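Local coordinates for protein BPH (Thiobacillus denitrificans, PDB 5OVS) that probably degrades proteins as a bacterial homologue of the proteasome, assembled from fourteen copies of the chain into a double ring with an inner cavity, at residues A75-V80 / F120-H125; C79-L84 / S107-L112. All blocks are in the same frame, centred on the assembly; numbering follows the deposited sequence.

Contact 1: A75-V80 / F120-H125; sequences ARIFCV and FGVAAH
Ile-77 meets Phe-120 and Val-122 through two different branches, and it alone carries the helical side of this buried contact. Before it along segment 75-80, Arg-76 points off to a salt bridge with Asp-72. At Ile-77 the longer branch has CG1 anti to the carbonyl carbon (chi1 -65°) and is extended beyond it (chi2 161°), which sends CD1 out over one face of the Phe-120 ring. CD1 is 3.8 Å from the centroid of that ring and 25° off its normal, which meets the geometry of a CH-pi contact; its nearest ring atom is Phe-120 CG at 3.4 Å, so the methyl lies off centre. The shorter branch, Ile-77 CG2, presses on Val-122 CG2 at 3.3 Å, tighter than usual for two methyl carbons. Phe-78 turns off to pack on Ile-57 of a neighbouring subunit. No hydrogen bond joins the two segments, and the contact is apolar packing of a helix on a sheet. Helix 74-91 thus lies against strand 118-122, with Ile-77 also touching Ile-113 of strand 111-115 and Val-128 of strand 128-131, the two strands that flank 118-122.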
loop_
_atom_site.group_PDB
_atom_site.type_symbol
_atom_site.label_atom_id
_atom_site.label_comp_id
_atom_site.label_asym_id
_atom_site.label_seq_id
_atom_site.Cartn_x
_atom_site.Cartn_y
_atom_site.Cartn_z
ATOM N N ALA K 75 43.808 -4.400 3.010
ATOM C CA ALA K 75 43.542 -5.654 2.283
ATOM C C ALA K 75 43.357 -6.866 3.202
ATOM O O ALA K 75 42.568 -7.772 2.898
ATOM C CB ALA K 75 44.646 -5.936 1.276
ATOM N N ARG K 76 44.078 -6.888 4.316
ATOM C CA ARG K 76 43.949 -7.993 5.273
ATOM C C ARG K 76 42.671 -7.889 6.078
ATOM O O ARG K 76 42.041 -8.893 6.379
ATOM C CB ARG K 76 45.145 -8.048 6.220
ATOM C CG ARG K 76 46.393 -8.603 5.571
ATOM C CD ARG K 76 47.602 -8.473 6.490
ATOM N NE ARG K 76 48.848 -8.829 5.816
ATOM C CZ ARG K 76 50.062 -8.696 6.350
ATOM N NH1 ARG K 76 50.215 -8.199 7.577
ATOM N NH2 ARG K 76 51.133 -9.050 5.647
ATOM N N ILE K 77 42.299 -6.673 6.439
ATOM C CA ILE K 77 41.073 -6.455 7.194
ATOM C C ILE K 77 39.872 -6.753 6.310
ATOM O O ILE K 77 38.913 -7.381 6.748
ATOM C CB ILE K 77 40.987 -5.017 7.761
ATOM C CG1 ILE K 77 42.093 -4.796 8.802
ATOM C CG2 ILE K 77 39.611 -4.755 8.386
ATOM C CD1 ILE K 77 42.386 -3.339 9.086
ATOM N N PHE K 78 39.919 -6.325 5.059
ATOM C CA PHE K 78 38.799 -6.596 4.170
ATOM C C PHE K 78 38.539 -8.097 4.021
ATOM O O PHE K 78 37.406 -8.560 4.058
ATOM C CB PHE K 78 39.016 -6.008 2.785
ATOM C CG PHE K 78 37.993 -6.473 1.815
ATOM C CD1 PHE K 78 36.682 -6.037 1.938
ATOM C CD2 PHE K 78 38.304 -7.417 0.860
ATOM C CE1 PHE K 78 35.701 -6.497 1.084
ATOM C CE2 PHE K 78 37.331 -7.884 0.002
ATOM C CZ PHE K 78 36.026 -7.424 0.113
ATOM N N CYS K 79 39.615 -8.836 3.830
ATOM C CA CYS K 79 39.568 -10.268 3.661
ATOM C C CYS K 79 38.969 -10.980 4.879
ATOM O O CYS K 79 38.133 -11.888 4.750
ATOM C CB CYS K 79 40.998 -10.739 3.407
ATOM S SG CYS K 79 41.166 -12.490 3.144
ATOM N N VAL K 80 39.396 -10.569 6.066
ATOM C CA VAL K 80 38.856 -11.107 7.325
ATOM C C VAL K 80 37.361 -10.766 7.479
ATOM O O VAL K 80 36.533 -11.648 7.764
ATOM C CB VAL K 80 39.653 -10.561 8.531
ATOM C CG1 VAL K 80 38.946 -10.837 9.846
ATOM C CG2 VAL K 80 41.051 -11.165 8.551
ATOM N N PHE K 120 42.310 1.878 11.863
ATOM C CA PHE K 120 41.464 1.481 10.760
ATOM C C PHE K 120 40.001 1.467 11.177
ATOM O O PHE K 120 39.666 1.516 12.358
ATOM C CB PHE K 120 41.830 0.064 10.310
ATOM C CG PHE K 120 43.286 -0.124 9.935
ATOM C CD1 PHE K 120 43.721 0.126 8.645
ATOM C CD2 PHE K 120 44.202 -0.585 10.856
ATOM C CE1 PHE K 120 45.045 -0.063 8.295
ATOM C CE2 PHE K 120 45.522 -0.781 10.509
ATOM C CZ PHE K 120 45.945 -0.524 9.228
ATOM N N GLY K 121 39.130 1.387 10.187
ATOM C CA GLY K 121 37.714 1.186 10.439
ATOM C C GLY K 121 37.117 0.323 9.363
ATOM O O GLY K 121 37.602 0.299 8.241
ATOM N N VAL K 122 36.067 -0.400 9.725
ATOM C CA VAL K 122 35.283 -1.168 8.773
ATOM C C VAL K 122 33.845 -0.802 9.004
ATOM O O VAL K 122 33.299 -1.101 10.061
ATOM C CB VAL K 122 35.412 -2.686 8.971
ATOM C CG1 VAL K 122 34.791 -3.425 7.781
ATOM C CG2 VAL K 122 36.858 -3.081 9.151
ATOM N N ALA K 123 33.232 -0.141 8.022
ATOM C CA ALA K 123 31.830 0.203 8.118
ATOM C C ALA K 123 31.010 -1.046 7.793
ATOM O O ALA K 123 31.561 -2.059 7.348
ATOM C CB ALA K 123 31.494 1.350 7.180
ATOM N N ALA K 124 29.704 -0.956 8.019
ATOM C CA ALA K 124 28.783 -2.097 7.916
ATOM C C ALA K 124 28.794 -2.808 6.560
ATOM O O ALA K 124 28.565 -4.018 6.491
ATOM C CB ALA K 124 27.364 -1.642 8.257
ATOM N N HIS K 125 29.067 -2.064 5.490
ATOM C CA HIS K 125 29.135 -2.640 4.152
ATOM C C HIS K 125 30.565 -3.079 3.765
ATOM O O HIS K 125 30.900 -3.150 2.579
ATOM C CB HIS K 125 28.546 -1.655 3.152
ATOM C CG HIS K 125 27.099 -1.352 3.406
ATOM N ND1 HIS K 125 26.680 -0.251 4.122
ATOM C CD2 HIS K 125 25.973 -2.030 3.067
ATOM C CE1 HIS K 125 25.360 -0.252 4.198
ATOM N NE2 HIS K 125 24.907 -1.323 3.571
#

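Contact 2: C79-L84 / S107-L112; sequences CVWNTL and SRMDVL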
loop_
_atom_site.group_PDB
_atom_site.type_symbol
_atom_site.label_atom_id
_atom_site.label_comp_id
_atom_site.label_asym_id
_atom_site.label_seq_id
_atom_site.Cartn_x
_atom_site.Cartn_y
_atom_site.Cartn_z
ATOM N N CYS K 79 39.615 -8.836 3.830
ATOM C CA CYS K 79 39.568 -10.268 3.661
ATOM C C CYS K 79 38.969 -10.980 4.879
ATOM O O CYS K 79 38.133 -11.888 4.750
ATOM C CB CYS K 79 40.998 -10.739 3.407
ATOM S SG CYS K 79 41.166 -12.490 3.144
ATOM N N VAL K 80 39.396 -10.569 6.066
ATOM C CA VAL K 80 38.856 -11.107 7.325
ATOM C C VAL K 80 37.361 -10.766 7.479
ATOM O O VAL K 80 36.533 -11.648 7.764
ATOM C CB VAL K 80 39.653 -10.561 8.531
ATOM C CG1 VAL K 80 38.946 -10.837 9.846
ATOM C CG2 VAL K 80 41.051 -11.165 8.551
ATOM N N TRP K 81 37.013 -9.486 7.280
ATOM C CA TRP K 81 35.614 -9.062 7.408
ATOM C C TRP K 81 34.710 -9.711 6.378
ATOM O O TRP K 81 33.567 -10.045 6.685
ATOM C CB TRP K 81 35.465 -7.537 7.391
ATOM C CG TRP K 81 35.048 -7.024 8.716
ATOM C CD1 TRP K 81 33.869 -6.428 9.022
ATOM C CD2 TRP K 81 35.784 -7.119 9.942
ATOM N NE1 TRP K 81 33.830 -6.113 10.357
ATOM C CE2 TRP K 81 34.994 -6.529 10.946
ATOM C CE3 TRP K 81 37.042 -7.635 10.283
ATOM C CZ2 TRP K 81 35.413 -6.437 12.272
ATOM C CZ3 TRP K 81 37.463 -7.544 11.605
ATOM C CH2 TRP K 81 36.648 -6.946 12.582
ATOM N N ASN K 82 35.216 -9.926 5.171
ATOM C CA ASN K 82 34.408 -10.596 4.159
ATOM C C ASN K 82 34.110 -12.043 4.538
ATOM O O ASN K 82 32.996 -12.494 4.368
ATOM C CB ASN K 82 35.071 -10.546 2.787
ATOM C CG ASN K 82 34.088 -10.827 1.668
ATOM O OD1 ASN K 82 33.174 -10.037 1.420
ATOM N ND2 ASN K 82 34.263 -11.952 0.997
ATOM N N THR K 83 35.112 -12.757 5.053
ATOM C CA THR K 83 34.925 -14.106 5.594
ATOM C C THR K 83 34.012 -14.072 6.831
ATOM O O THR K 83 33.087 -14.864 6.932
ATOM C CB THR K 83 36.287 -14.760 5.946
ATOM O OG1 THR K 83 37.048 -14.942 4.746
ATOM C CG2 THR K 83 36.122 -16.112 6.623
ATOM N N LEU K 84 34.264 -13.151 7.758
ATOM C CA LEU K 84 33.401 -12.982 8.931
ATOM C C LEU K 84 31.940 -12.866 8.540
ATOM O O LEU K 84 31.090 -13.499 9.155
ATOM C CB LEU K 84 33.791 -11.740 9.735
ATOM C CG LEU K 84 32.786 -11.237 10.786
ATOM C CD1 LEU K 84 32.595 -12.262 11.885
ATOM C CD2 LEU K 84 33.263 -9.936 11.392
ATOM N N SER K 107 26.801 -5.861 7.272
ATOM C CA SER K 107 27.129 -6.668 8.438
ATOM C C SER K 107 26.487 -6.080 9.709
ATOM O O SER K 107 26.616 -6.649 10.790
ATOM C CB SER K 107 28.645 -6.817 8.582
ATOM O OG SER K 107 29.206 -7.397 7.409
ATOM N N ARG K 108 25.800 -4.947 9.563
ATOM C CA ARG K 108 25.046 -4.292 10.635
ATOM C C ARG K 108 25.883 -3.713 11.774
ATOM O O ARG K 108 25.324 -3.263 12.778
ATOM C CB ARG K 108 23.988 -5.229 11.226
ATOM C CG ARG K 108 23.076 -5.869 10.199
ATOM C CD ARG K 108 22.244 -4.849 9.454
ATOM N NE ARG K 108 21.099 -5.522 8.848
ATOM C CZ ARG K 108 19.838 -5.466 9.293
ATOM N NH1 ARG K 108 19.507 -4.725 10.352
ATOM N NH2 ARG K 108 18.887 -6.143 8.652
ATOM N N MET K 109 27.202 -3.695 11.628
ATOM C CA MET K 109 28.043 -3.077 12.623
ATOM C C MET K 109 29.122 -2.267 11.938
ATOM O O MET K 109 29.536 -2.564 10.824
ATOM C CB MET K 109 28.653 -4.132 13.537
ATOM C CG MET K 109 29.218 -5.308 12.788
ATOM S SD MET K 109 30.322 -6.306 13.781
ATOM C CE MET K 109 30.817 -7.498 12.547
ATOM N N ASP K 110 29.544 -1.210 12.604
ATOM C CA ASP K 110 30.691 -0.446 12.184
ATOM C C ASP K 110 31.751 -0.700 13.249
ATOM O O ASP K 110 31.425 -0.789 14.429
ATOM C CB ASP K 110 30.330 1.030 12.114
ATOM C CG ASP K 110 29.205 1.313 11.128
ATOM O OD1 ASP K 110 29.278 0.851 9.973
ATOM O OD2 ASP K 110 28.250 2.021 11.492
ATOM N N VAL K 111 33.010 -0.862 12.861
ATOM C CA VAL K 111 34.058 -1.028 13.875
ATOM C C VAL K 111 35.284 -0.176 13.626
ATOM O O VAL K 111 35.561 0.219 12.497
ATOM C CB VAL K 111 34.501 -2.500 14.043
ATOM C CG1 VAL K 111 33.290 -3.388 14.225
ATOM C CG2 VAL K 111 35.366 -2.937 12.868
ATOM N N LEU K 112 35.985 0.128 14.712
ATOM C CA LEU K 112 37.306 0.727 14.636
ATOM C C LEU K 112 38.316 -0.320 15.151
ATOM O O LEU K 112 38.022 -1.067 16.080
ATOM C CB LEU K 112 37.347 2.009 15.449
ATOM C CG LEU K 112 36.295 3.050 15.024
ATOM C CD1 LEU K 112 36.280 4.205 16.003
ATOM C CD2 LEU K 112 36.574 3.554 13.621
HETATM O O HOH W 1 31.898 -4.031 10.382
#
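Segments 79-84 and 107-112 stay well apart, their nearest CA atoms being those of Trp-81 and Ser-107 at 8.9 Å, so side chains and one water make the contact. Trp-81 reaches across from the helix: the carbon CZ2 of its six-membered ring lies 3.6 Å from Val-111 CG2, a methyl that comes from the opposite direction and meets the indole obliquely. The other end of the contact is a tip-to-tip meeting of Leu-84 CD2 with Met-109 CE at 3.6 Å. Met-109 is extended beyond CG (chi2 164°, chi3 -177°), which carries its methyl out to the leucine and to within 4.0 Å of Trp-81 NE1. Leu-84 CD2 also sits 3.8 Å above the indole plane, over its centre, so residues one turn apart pack together where both meet segment 107-112. This is one helix-on-sheet interface of the four-layer alpha-beta-beta-alpha sandwich expected of a proteasome homologue, and helix 54-64 borders the same cluster through Leu-58 and Tyr-61. One polar link runs through it: a water accepts from Trp-81 NE1 at 2.8 Å and donates to Met-109 O, also at 2.8 Å. A leucine in place of Trp-81 would probably leave this water without its indole donor and open a gap beside Val-111 CG2. On the helix's outward side, Thr-83 OG1 bonds back to Cys-79 O at 3.2 Å.

How the contacts relate
Both contacts are buried and fasten the same helix, 74-91, to one sheet; Cys-79 and Val-80 belong to both. Contact 1 uses an earlier turn and strand 118-122, contact 2 a later turn with the start of strand 111-115, its neighbour in the sheet, and the loop leading into it. Their centres lie about 6 Å apart, and Val-122 CG1 packs on Trp-81 CD1 at 3.4 Å, making the apolar layer continuous. Chemistry separates them: contact 1 is wholly apolar, whereas contact 2 includes a bridging water. Beyond the strands the loops are joined by two probable hydrogen bonds, Ser-107 N to Ala-124 O and Ala-124 N to Asp-110 OD1.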